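Local coordinates for uncharacterized protein (Bordetella pertussis, PDB 3FVV) that probably removes the phosphate from histidinol phosphate, as a magnesium-dependent hydrolase of the HAD superfamily, to yield histidinol for histidine biosynthesis, at residues Q23-R33 with L77-V88. Sequence-based numbering, arbitrary orientation.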
ATOM      1  N   GLN A  23       5.544  -8.074   6.467  1.00 14.67           N
ATOM      2  CA  GLN A  23       6.156  -9.305   5.886  1.00 13.92           C
ATOM      3  C   GLN A  23       7.563  -8.994   5.320  1.00 13.44           C
ATOM      4  O   GLN A  23       8.506  -9.774   5.470  1.00 12.13           O
ATOM      5  CB  GLN A  23       5.268  -9.917   4.826  1.00 13.77           C
ATOM      6  CG  GLN A  23       3.971 -10.394   5.360  1.00 15.99           C
ATOM      7  CD  GLN A  23       4.186 -11.529   6.351  1.00 19.93           C
ATOM      8  OE1 GLN A  23       5.134 -12.327   6.228  1.00 17.89           O
ATOM      9  NE2 GLN A  23       3.311 -11.613   7.311  1.00 18.73           N
ATOM     10  N   TRP A  24       7.723  -7.825   4.732  1.00 13.32           N
ATOM     11  CA  TRP A  24       9.051  -7.432   4.295  1.00 12.96           C
ATOM     12  C   TRP A  24      10.045  -7.272   5.449  1.00 13.94           C
ATOM     13  O   TRP A  24      11.171  -7.775   5.320  1.00 14.40           O
ATOM     14  CB  TRP A  24       8.947  -6.169   3.447  1.00 14.17           C
ATOM     15  CG  TRP A  24      10.217  -5.469   3.039  1.00  9.20           C
ATOM     16  CD1 TRP A  24      10.584  -4.244   3.483  1.00  8.19           C
ATOM     17  CD2 TRP A  24      11.314  -5.933   2.192  1.00  9.65           C
ATOM     18  NE1 TRP A  24      11.778  -3.878   2.915  1.00  9.74           N
ATOM     19  CE2 TRP A  24      12.258  -4.890   2.134  1.00  9.60           C
ATOM     20  CE3 TRP A  24      11.552  -7.071   1.459  1.00 11.04           C
ATOM     21  CZ2 TRP A  24      13.413  -4.948   1.359  1.00 10.15           C
ATOM     22  CZ3 TRP A  24      12.702  -7.138   0.689  1.00 13.96           C
ATOM     23  CH2 TRP A  24      13.614  -6.070   0.632  1.00 13.68           C
ATOM     24  N   ALA A  25       9.654  -6.585   6.537  1.00 12.34           N
ATOM     25  CA  ALA A  25      10.492  -6.475   7.735  1.00 12.85           C
ATOM     26  C   ALA A  25      10.830  -7.834   8.279  1.00 13.37           C
ATOM     27  O   ALA A  25      11.996  -8.159   8.630  1.00 13.97           O
ATOM     28  CB  ALA A  25       9.762  -5.665   8.826  1.00 11.76           C
ATOM     29  N   ASP A  26       9.805  -8.670   8.349  1.00 14.53           N
ATOM     30  CA  ASP A  26       9.976  -9.989   8.891  1.00 14.75           C
ATOM     31  C   ASP A  26      10.841 -10.838   7.977  1.00 14.91           C
ATOM     32  O   ASP A  26      11.628 -11.653   8.448  1.00 14.22           O
ATOM     33  CB  ASP A  26       8.621 -10.675   9.085  1.00 16.82           C
ATOM     34  CG  ASP A  26       8.761 -11.988   9.801  1.00 19.84           C
ATOM     35  OD1 ASP A  26       9.339 -11.993  10.899  1.00 23.29           O
ATOM     36  OD2 ASP A  26       8.336 -12.997   9.248  1.00 26.89           O
ATOM     37  N   PHE A  27      10.704 -10.638   6.669  1.00 14.05           N
ATOM     38  CA  PHE A  27      11.519 -11.347   5.693  1.00 13.81           C
ATOM     39  C   PHE A  27      13.000 -10.982   5.854  1.00 13.17           C
ATOM     40  O   PHE A  27      13.876 -11.855   5.857  1.00 12.60           O
ATOM     41  CB  PHE A  27      11.021 -11.060   4.284  1.00 13.45           C
ATOM     42  CG  PHE A  27      12.001 -11.420   3.204  1.00 15.32           C
ATOM     43  CD1 PHE A  27      11.965 -12.677   2.620  1.00 17.30           C
ATOM     44  CD2 PHE A  27      12.919 -10.513   2.743  1.00 15.00           C
ATOM     45  CE1 PHE A  27      12.820 -13.017   1.649  1.00 17.06           C
ATOM     46  CE2 PHE A  27      13.792 -10.870   1.763  1.00 17.78           C
ATOM     47  CZ  PHE A  27      13.745 -12.116   1.217  1.00 14.66           C
ATOM     48  N   LEU A  28      13.293  -9.698   6.009  1.00 13.24           N
ATOM     49  CA  LEU A  28      14.682  -9.263   6.238  1.00 12.78           C
ATOM     50  C   LEU A  28      15.204  -9.798   7.582  1.00 12.83           C
ATOM     51  O   LEU A  28      16.354 -10.290   7.654  1.00 13.29           O
ATOM     52  CB  LEU A  28      14.817  -7.736   6.164  1.00 12.94           C
ATOM     53  CG  LEU A  28      14.508  -7.065   4.815  1.00 12.18           C
ATOM     54  CD1 LEU A  28      14.435  -5.569   5.021  1.00  7.84           C
ATOM     55  CD2 LEU A  28      15.545  -7.396   3.792  1.00 10.06           C
ATOM     56  N   ALA A  29      14.370  -9.778   8.621  1.00 13.59           N
ATOM     57  CA  ALA A  29      14.760 -10.332   9.955  1.00 14.23           C
ATOM     58  C   ALA A  29      15.164 -11.834   9.849  1.00 15.78           C
ATOM     59  O   ALA A  29      16.280 -12.236  10.258  1.00 14.86           O
ATOM     60  CB  ALA A  29      13.618 -10.150  10.980  1.00 13.59           C
ATOM     61  N   ARG A  30      14.215 -12.629   9.344  1.00 16.25           N
ATOM     62  CA  ARG A  30      14.326 -14.080   9.131  1.00 18.36           C
ATOM     63  C   ARG A  30      15.509 -14.513   8.331  1.00 18.68           C
ATOM     64  O   ARG A  30      15.948 -15.610   8.430  1.00 17.32           O
ATOM     65  CB  ARG A  30      13.186 -14.590   8.228  1.00 18.99           C
ATOM     66  CG  ARG A  30      12.090 -15.263   8.888  1.00 23.92           C
ATOM     67  CD  ARG A  30      11.355 -16.291   7.948  1.00 24.66           C
ATOM     68  NE  ARG A  30      10.919 -15.877   6.588  1.00 22.71           N
ATOM     69  CZ  ARG A  30      10.033 -14.922   6.304  1.00 22.34           C
ATOM     70  NH1 ARG A  30       9.533 -14.125   7.236  1.00 23.46           N
ATOM     71  NH2 ARG A  30       9.671 -14.730   5.050  1.00 22.39           N
ATOM     72  N   THR A  31      15.926 -13.667   7.425  1.00 20.27           N
ATOM     73  CA  THR A  31      16.731 -14.063   6.351  1.00 21.21           C
ATOM     74  C   THR A  31      18.225 -13.637   6.352  1.00 23.28           C
ATOM     75  O   THR A  31      18.810 -13.546   5.292  1.00 25.88           O
ATOM     76  CB  THR A  31      15.949 -13.567   5.115  1.00 22.37           C
ATOM     77  OG1 THR A  31      15.843 -14.587   4.150  1.00 26.13           O
ATOM     78  CG2 THR A  31      16.456 -12.335   4.560  1.00 14.73           C
ATOM     79  N   GLY A  32      18.928 -13.328   7.419  1.00 24.34           N
ATOM     80  CA  GLY A  32      18.723 -12.331   8.366  1.00 25.03           C
ATOM     81  C   GLY A  32      19.712 -11.225   7.873  1.00 25.73           C
ATOM     82  O   GLY A  32      20.952 -11.335   7.915  1.00 26.29           O
ATOM     83  N   ARG A  33      19.114 -10.179   7.344  1.00 24.54           N
ATOM     84  CA  ARG A  33      19.787  -9.096   6.726  1.00 24.66           C
ATOM     85  C   ARG A  33      19.485  -7.874   7.543  1.00 24.87           C
ATOM     86  O   ARG A  33      19.727  -6.786   7.100  1.00 24.79           O
ATOM     87  CB  ARG A  33      19.229  -8.969   5.314  1.00 24.13           C
ATOM     88  CG  ARG A  33      19.731 -10.067   4.452  1.00 22.75           C
ATOM     89  CD  ARG A  33      18.720 -10.511   3.479  1.00 20.50           C
ATOM     90  NE  ARG A  33      19.304 -11.468   2.524  1.00 22.68           N
ATOM     91  CZ  ARG A  33      18.572 -12.252   1.744  1.00 20.54           C
ATOM     92  NH1 ARG A  33      17.236 -12.195   1.810  1.00 18.77           N
ATOM     93  NH2 ARG A  33      19.158 -13.065   0.888  1.00 18.70           N
ATOM     94  N   LEU A  77      19.416  -4.712  -2.018  1.00 10.89           N
ATOM     95  CA  LEU A  77      17.962  -4.604  -1.695  1.00  9.88           C
ATOM     96  C   LEU A  77      17.079  -5.135  -2.836  1.00  9.69           C
ATOM     97  O   LEU A  77      16.111  -5.838  -2.604  1.00  9.86           O
ATOM     98  CB  LEU A  77      17.591  -3.140  -1.358  1.00  8.86           C
ATOM     99  CG  LEU A  77      18.030  -2.571  -0.012  1.00  8.15           C
ATOM    100  CD1 LEU A  77      17.682  -1.154  -0.045  1.00  7.10           C
ATOM    101  CD2 LEU A  77      17.328  -3.279   1.179  1.00  8.61           C
ATOM    102  N   ALA A  78      17.429  -4.796  -4.073  1.00  8.85           N
ATOM    103  CA  ALA A  78      16.730  -5.319  -5.201  1.00  9.13           C
ATOM    104  C   ALA A  78      16.785  -6.838  -5.317  1.00  8.84           C
ATOM    105  O   ALA A  78      15.771  -7.434  -5.646  1.00 10.60           O
ATOM    106  CB  ALA A  78      17.185  -4.627  -6.591  1.00  9.28           C
ATOM    107  N   ALA A  79      17.965  -7.429  -5.209  1.00  9.05           N
ATOM    108  CA  ALA A  79      18.160  -8.867  -5.266  1.00  9.73           C
ATOM    109  C   ALA A  79      17.288  -9.485  -4.147  1.00 10.51           C
ATOM    110  O   ALA A  79      16.488 -10.358  -4.402  1.00  9.95           O
ATOM    111  CB  ALA A  79      19.684  -9.243  -5.135  1.00  9.79           C
ATOM    112  N   TRP A  80      17.350  -8.925  -2.936  1.00 10.98           N
ATOM    113  CA  TRP A  80      16.538  -9.473  -1.840  1.00 11.49           C
ATOM    114  C   TRP A  80      15.034  -9.304  -2.013  1.00 11.29           C
ATOM    115  O   TRP A  80      14.243 -10.175  -1.658  1.00 11.52           O
ATOM    116  CB  TRP A  80      16.983  -8.926  -0.472  1.00 11.73           C
ATOM    117  CG  TRP A  80      18.434  -9.117  -0.201  1.00 10.68           C
ATOM    118  CD1 TRP A  80      19.242 -10.017  -0.765  1.00 13.16           C
ATOM    119  CD2 TRP A  80      19.245  -8.346   0.689  1.00 11.75           C
ATOM    120  NE1 TRP A  80      20.515  -9.871  -0.309  1.00 12.78           N
ATOM    121  CE2 TRP A  80      20.536  -8.864   0.620  1.00 12.49           C
ATOM    122  CE3 TRP A  80      18.983  -7.283   1.566  1.00 12.81           C
ATOM    123  CZ2 TRP A  80      21.625  -8.323   1.367  1.00 14.57           C
ATOM    124  CZ3 TRP A  80      20.043  -6.769   2.322  1.00 13.82           C
ATOM    125  CH2 TRP A  80      21.346  -7.281   2.204  1.00 15.48           C
ATOM    126  N   HIS A  81      14.624  -8.188  -2.583  1.00 12.93           N
ATOM    127  CA  HIS A  81      13.220  -8.003  -2.869  1.00 11.73           C
ATOM    128  C   HIS A  81      12.696  -9.011  -3.904  1.00 11.39           C
ATOM    129  O   HIS A  81      11.610  -9.455  -3.798  1.00  9.46           O
ATOM    130  CB  HIS A  81      12.934  -6.565  -3.240  1.00 11.02           C
ATOM    131  CG  HIS A  81      11.483  -6.274  -3.371  1.00 11.28           C
ATOM    132  ND1 HIS A  81      10.717  -5.774  -2.330  1.00 14.19           N
ATOM    133  CD2 HIS A  81      10.640  -6.463  -4.392  1.00  9.88           C
ATOM    134  CE1 HIS A  81       9.468  -5.647  -2.730  1.00 10.56           C
ATOM    135  NE2 HIS A  81       9.392  -6.062  -3.975  1.00 13.30           N
ATOM    136  N   GLU A  82      13.474  -9.351  -4.910  1.00 12.18           N
ATOM    137  CA  GLU A  82      13.045 -10.401  -5.830  1.00 13.60           C
ATOM    138  C   GLU A  82      12.799 -11.709  -5.129  1.00 13.38           C
ATOM    139  O   GLU A  82      11.857 -12.387  -5.384  1.00 14.36           O
ATOM    140  CB  GLU A  82      14.045 -10.638  -6.978  1.00 14.34           C
ATOM    141  CG  GLU A  82      14.260  -9.454  -7.885  1.00 17.91           C
ATOM    142  CD  GLU A  82      15.502  -9.585  -8.773  1.00 24.76           C
ATOM    143  OE1 GLU A  82      16.079 -10.682  -8.852  1.00 28.36           O
ATOM    144  OE2 GLU A  82      15.945  -8.571  -9.364  1.00 24.73           O
ATOM    145  N   GLU A  83      13.640 -12.067  -4.188  1.00 13.61           N
ATOM    146  CA  GLU A  83      13.407 -13.280  -3.444  1.00 14.15           C
ATOM    147  C   GLU A  83      12.109 -13.179  -2.630  1.00 13.70           C
ATOM    148  O   GLU A  83      11.390 -14.132  -2.512  1.00 14.05           O
ATOM    149  CB  GLU A  83      14.638 -13.508  -2.530  1.00 14.94           C
ATOM    150  CG  GLU A  83      14.507 -14.692  -1.576  1.00 18.98           C
ATOM    151  CD  GLU A  83      15.685 -14.690  -0.543  1.00 23.74           C
ATOM    152  OE1 GLU A  83      16.784 -14.175  -0.894  1.00 23.66           O
ATOM    153  OE2 GLU A  83      15.475 -15.130   0.622  1.00 22.43           O
ATOM    154  N   PHE A  84      11.872 -12.013  -2.023  1.00 13.44           N
ATOM    155  CA  PHE A  84      10.657 -11.687  -1.308  1.00 13.35           C
ATOM    156  C   PHE A  84       9.433 -11.826  -2.209  1.00 13.41           C
ATOM    157  O   PHE A  84       8.404 -12.344  -1.789  1.00 10.90           O
ATOM    158  CB  PHE A  84      10.774 -10.261  -0.760  1.00 13.65           C
ATOM    159  CG  PHE A  84       9.526  -9.715  -0.078  1.00 10.45           C
ATOM    160  CD1 PHE A  84       9.049 -10.295   1.100  1.00 13.23           C
ATOM    161  CD2 PHE A  84       8.907  -8.613  -0.557  1.00 10.67           C
ATOM    162  CE1 PHE A  84       7.967  -9.814   1.765  1.00  9.67           C
ATOM    163  CE2 PHE A  84       7.755  -8.063   0.104  1.00 11.10           C
ATOM    164  CZ  PHE A  84       7.300  -8.661   1.271  1.00 12.23           C
ATOM    165  N   MET A  85       9.557 -11.339  -3.432  1.00 12.84           N
ATOM    166  CA  MET A  85       8.422 -11.434  -4.347  1.00 14.07           C
ATOM    167  C   MET A  85       8.133 -12.887  -4.620  1.00 13.78           C
ATOM    168  O   MET A  85       6.987 -13.317  -4.511  1.00 14.10           O
ATOM    169  CB  MET A  85       8.672 -10.733  -5.686  1.00 13.00           C
ATOM    170  CG  MET A  85       8.539  -9.234  -5.634  1.00 14.34           C
ATOM    171  SD  MET A  85       6.883  -8.574  -5.269  1.00  7.91           S
ATOM    172  CE  MET A  85       6.112  -9.010  -6.864  1.00 12.95           C
ATOM    173  N   ARG A  86       9.192 -13.655  -4.906  1.00 14.48           N
ATOM    174  CA  ARG A  86       9.053 -15.076  -5.275  1.00 14.83           C
ATOM    175  C   ARG A  86       8.512 -15.955  -4.140  1.00 14.86           C
ATOM    176  O   ARG A  86       7.758 -16.904  -4.389  1.00 14.81           O
ATOM    177  CB  ARG A  86      10.442 -15.572  -5.726  1.00 15.96           C
ATOM    178  CG  ARG A  86      10.639 -17.014  -5.856  1.00 17.20           C
ATOM    179  CD  ARG A  86      12.162 -17.436  -6.227  1.00 18.37           C
ATOM    180  NE  ARG A  86      12.648 -16.485  -7.212  1.00 22.17           N
ATOM    181  CZ  ARG A  86      13.595 -15.549  -7.023  1.00 25.42           C
ATOM    182  NH1 ARG A  86      14.345 -15.477  -5.924  1.00 26.90           N
ATOM    183  NH2 ARG A  86      13.840 -14.710  -7.997  1.00 27.38           N
ATOM    184  N   ASP A  87       8.919 -15.678  -2.902  1.00 14.53           N
ATOM    185  CA  ASP A  87       8.702 -16.609  -1.761  1.00 14.59           C
ATOM    186  C   ASP A  87       7.538 -16.142  -0.882  1.00 14.10           C
ATOM    187  O   ASP A  87       6.918 -16.937  -0.209  1.00 12.71           O
ATOM    188  CB  ASP A  87       9.952 -16.724  -0.858  1.00 14.59           C
ATOM    189  CG  ASP A  87      11.101 -17.424  -1.548  1.00 18.35           C
ATOM    190  OD1 ASP A  87      10.834 -17.948  -2.638  1.00 23.11           O
ATOM    191  OD2 ASP A  87      12.236 -17.464  -1.021  1.00 20.60           O
ATOM    192  N   VAL A  88       7.260 -14.848  -0.863  1.00 13.57           N
ATOM    193  CA  VAL A  88       6.177 -14.332  -0.030  1.00 13.25           C
ATOM    194  C   VAL A  88       5.022 -13.726  -0.838  1.00 13.86           C
ATOM    195  O   VAL A  88       3.882 -14.099  -0.691  1.00 14.64           O
ATOM    196  CB  VAL A  88       6.732 -13.277   0.961  1.00 13.29           C
ATOM    197  CG1 VAL A  88       5.573 -12.749   1.903  1.00 11.89           C
ATOM    198  CG2 VAL A  88       7.854 -13.859   1.761  1.00 12.93           C
TER
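R33 lays its guanidinium flat on the indole of W80, the two planes only 13° apart and R33 CZ 3.4 Å from W80 CD1. This is a cation-pi stack over the five-membered ring; the aliphatic part of the arginine continues it, with R33 CD over the six-membered ring in a CH-pi contact. The edge of the same guanidinium faces E83: R33 NH2 donates to E83 OE1 at 3.2 Å, nearly in the guanidinium plane and onto the syn lone pair, closing a salt bridge. E83 reaches it with CG anti to the backbone N (chi1 175°) and the chain extended beyond, which also places E83 CG at the edge of the F27 ring and brings E83 OE2 to 3.5 Å from F27 CZ.

Deeper in, the contact is aromatic. F84 CB sits squarely over one face of F27, 3.9 Å from the ring centroid, while the two phenyl rings are obliquely inclined to each other. W24 turns its edge toward the face of F84, with W24 CE3 3.7 Å from F84 CD2, in an edge-to-face pair. H81 completes the cluster, its ND1 over a face of W24 near the rim; L28 CD1, from W24's own helix, lies over the opposite face. At the far end V88 meets Q23 through methyl and methylene, V88 CG1 to Q23 CB at 4.1 Å.

The contact thus joins helices 20-30 and 74-89, their segments crossing at 110°, within the helical cap, a C1-type insertion after the first strand, as in SerB-like HAD phosphatases. The rings of H72 and W80 form an edge-to-face pair, and helix 119-128 also touches W24 and H81. Chemically, a buried aromatic core is closed at one margin by an arginine gripped two ways: the flat indole and the in-plane bond to E83 OE1 together restrict rotation of its guanidinium, whose positive charge E83 probably offsets.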